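Local coordinates for NAD nucleotidase (Haemophilus influenzae, PDB 3ZTV), which degrades NAD to adenosine and nicotinamide riboside in the periplasm, acting both as a pyrophosphatase and as a 5'-nucleotidase, at residues T438-G443 with N506-V511. Numbering follows the deposited sequence.
Sequences TYKMEG and NKRYLV
Y439 and V511 form one hydrogen-bonded antiparallel pair and M441 and Y509 the next, each closed by two N-H...O=C bonds; the straightest runs from V511 N to Y439 O (2.8 Å, 175° at the hydrogen). Beyond E442, the N-cap residue of helix 443-460, G443 N gives K507 O a bent hydrogen bond (2.9 Å, 136° at the hydrogen), so one more backbone bond follows the last strand pair, at the start of the helix. CA-H...O contacts fill the intervals, T438 CA lying 3.1 Å from V511 O.

On the face bearing K440, E442, R508 and L510, the lysine and arginine side chains cross at about a right angle. K440 CG, anti to the backbone N (chi1 -176°), lies over one face of the R508 guanidinium, toward its rim, 3.3 Å from R508 NH2. The chain then bends at chi2, and NZ gives a longer hydrogen bond to R508 O (3.2 Å) from above the carbonyl plane. E442 runs alongside R508, its OE2 4.1 Å from R508 NE, beyond a salt bridge; R508 NH2 instead pairs with E537. L510 CD1 packs against T438 CB.

The other face is mostly apolar, with two tyrosines among its side chains: M441 CG meets V511 CG2 at 3.6 Å, and the sulphur rests against the same valine. The edge of the Y509 ring faces the backbone of G443, while its OH bonds to D504 N. Y439 OH bonds to A518 O, probably tying the sheet to the likely substrate-binding segment.

Strands 435-442 and 508-514 are neighbours inside the mixed sheet of the 5'-nucleotidase C-terminal domain, flanked by strands 539-544 and 404-408; V446 of helix 443-460 covers M441 and V511, and helix 525-530 packs on Y439 and M441.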
# COMPACT_ATOMS: atom_id res chain seq x y z
N THR A 438 -12.28 -20.52 -9.78
CA THR A 438 -13.13 -19.93 -8.73
C THR A 438 -13.90 -18.70 -9.18
O THR A 438 -13.46 -17.96 -10.06
CB THR A 438 -12.35 -19.58 -7.43
OG1 THR A 438 -11.45 -18.49 -7.67
CG2 THR A 438 -11.58 -20.78 -6.90
N TYR A 439 -15.05 -18.49 -8.54
CA TYR A 439 -15.83 -17.27 -8.65
C TYR A 439 -16.20 -16.79 -7.25
O TYR A 439 -16.34 -17.59 -6.33
CB TYR A 439 -17.14 -17.52 -9.39
CG TYR A 439 -17.02 -17.80 -10.87
CD1 TYR A 439 -16.58 -16.82 -11.75
CD2 TYR A 439 -17.40 -19.04 -11.40
CE1 TYR A 439 -16.49 -17.06 -13.10
CE2 TYR A 439 -17.31 -19.29 -12.76
CZ TYR A 439 -16.86 -18.29 -13.60
OH TYR A 439 -16.76 -18.52 -14.95
N LYS A 440 -16.36 -15.48 -7.11
CA LYS A 440 -16.87 -14.89 -5.88
C LYS A 440 -18.31 -14.48 -6.18
O LYS A 440 -18.53 -13.59 -7.00
CB LYS A 440 -16.04 -13.67 -5.49
CG LYS A 440 -16.43 -13.03 -4.16
CD LYS A 440 -15.99 -13.87 -2.98
CE LYS A 440 -16.13 -13.10 -1.68
NZ LYS A 440 -15.81 -13.93 -0.49
N MET A 441 -19.28 -15.14 -5.55
CA MET A 441 -20.66 -15.04 -6.01
C MET A 441 -21.66 -15.17 -4.87
O MET A 441 -21.45 -15.92 -3.92
CB MET A 441 -20.93 -16.11 -7.07
CG MET A 441 -20.67 -17.54 -6.60
SD MET A 441 -20.71 -18.81 -7.89
CE MET A 441 -22.43 -18.76 -8.38
N GLU A 442 -22.76 -14.42 -4.97
CA GLU A 442 -23.80 -14.43 -3.95
C GLU A 442 -24.48 -15.79 -3.82
O GLU A 442 -24.56 -16.56 -4.78
CB GLU A 442 -24.85 -13.35 -4.24
CG GLU A 442 -24.37 -11.93 -3.99
CD GLU A 442 -23.58 -11.33 -5.15
OE1 GLU A 442 -23.32 -12.04 -6.14
OE2 GLU A 442 -23.20 -10.15 -5.06
N GLY A 443 -24.98 -16.08 -2.62
CA GLY A 443 -25.68 -17.32 -2.36
C GLY A 443 -26.84 -17.57 -3.31
O GLY A 443 -27.13 -18.72 -3.65
N ASN A 506 -27.54 -13.40 0.23
CA ASN A 506 -26.85 -12.14 0.00
C ASN A 506 -25.35 -12.17 0.31
O ASN A 506 -24.62 -11.24 -0.05
CB ASN A 506 -27.52 -11.01 0.79
CG ASN A 506 -28.95 -10.77 0.35
OD1 ASN A 506 -29.26 -10.79 -0.84
ND2 ASN A 506 -29.84 -10.55 1.31
N LYS A 507 -24.90 -13.23 0.97
CA LYS A 507 -23.48 -13.39 1.25
C LYS A 507 -22.74 -13.79 -0.02
O LYS A 507 -23.23 -14.60 -0.81
CB LYS A 507 -23.25 -14.43 2.35
CG LYS A 507 -21.78 -14.73 2.63
CD LYS A 507 -21.59 -15.65 3.82
CE LYS A 507 -20.13 -16.10 3.93
NZ LYS A 507 -19.87 -16.93 5.14
N ARG A 508 -21.56 -13.20 -0.23
CA ARG A 508 -20.71 -13.56 -1.35
C ARG A 508 -19.76 -14.68 -0.93
O ARG A 508 -18.92 -14.51 -0.05
CB ARG A 508 -19.94 -12.34 -1.86
CG ARG A 508 -20.83 -11.28 -2.50
CD ARG A 508 -20.07 -10.02 -2.87
NE ARG A 508 -19.26 -10.17 -4.08
CZ ARG A 508 -17.96 -9.93 -4.15
NH1 ARG A 508 -17.30 -9.51 -3.08
NH2 ARG A 508 -17.31 -10.09 -5.30
N TYR A 509 -19.91 -15.84 -1.57
CA TYR A 509 -19.09 -17.01 -1.30
C TYR A 509 -17.98 -17.16 -2.33
O TYR A 509 -18.17 -16.82 -3.49
CB TYR A 509 -19.96 -18.28 -1.34
CG TYR A 509 -21.02 -18.32 -0.26
CD1 TYR A 509 -22.29 -17.79 -0.48
CD2 TYR A 509 -20.76 -18.89 0.98
CE1 TYR A 509 -23.26 -17.82 0.51
CE2 TYR A 509 -21.72 -18.92 1.97
CZ TYR A 509 -22.96 -18.39 1.73
OH TYR A 509 -23.92 -18.42 2.73
N LEU A 510 -16.83 -17.67 -1.90
CA LEU A 510 -15.81 -18.09 -2.86
C LEU A 510 -16.09 -19.53 -3.23
O LEU A 510 -16.02 -20.43 -2.38
CB LEU A 510 -14.40 -17.92 -2.30
CG LEU A 510 -13.27 -18.21 -3.30
CD1 LEU A 510 -13.29 -17.22 -4.45
CD2 LEU A 510 -11.93 -18.17 -2.61
N VAL A 511 -16.41 -19.73 -4.50
CA VAL A 511 -16.88 -21.01 -5.01
C VAL A 511 -15.87 -21.59 -5.99
O VAL A 511 -15.43 -20.90 -6.92
CB VAL A 511 -18.24 -20.84 -5.72
CG1 VAL A 511 -18.66 -22.13 -6.40
CG2 VAL A 511 -19.30 -20.35 -4.72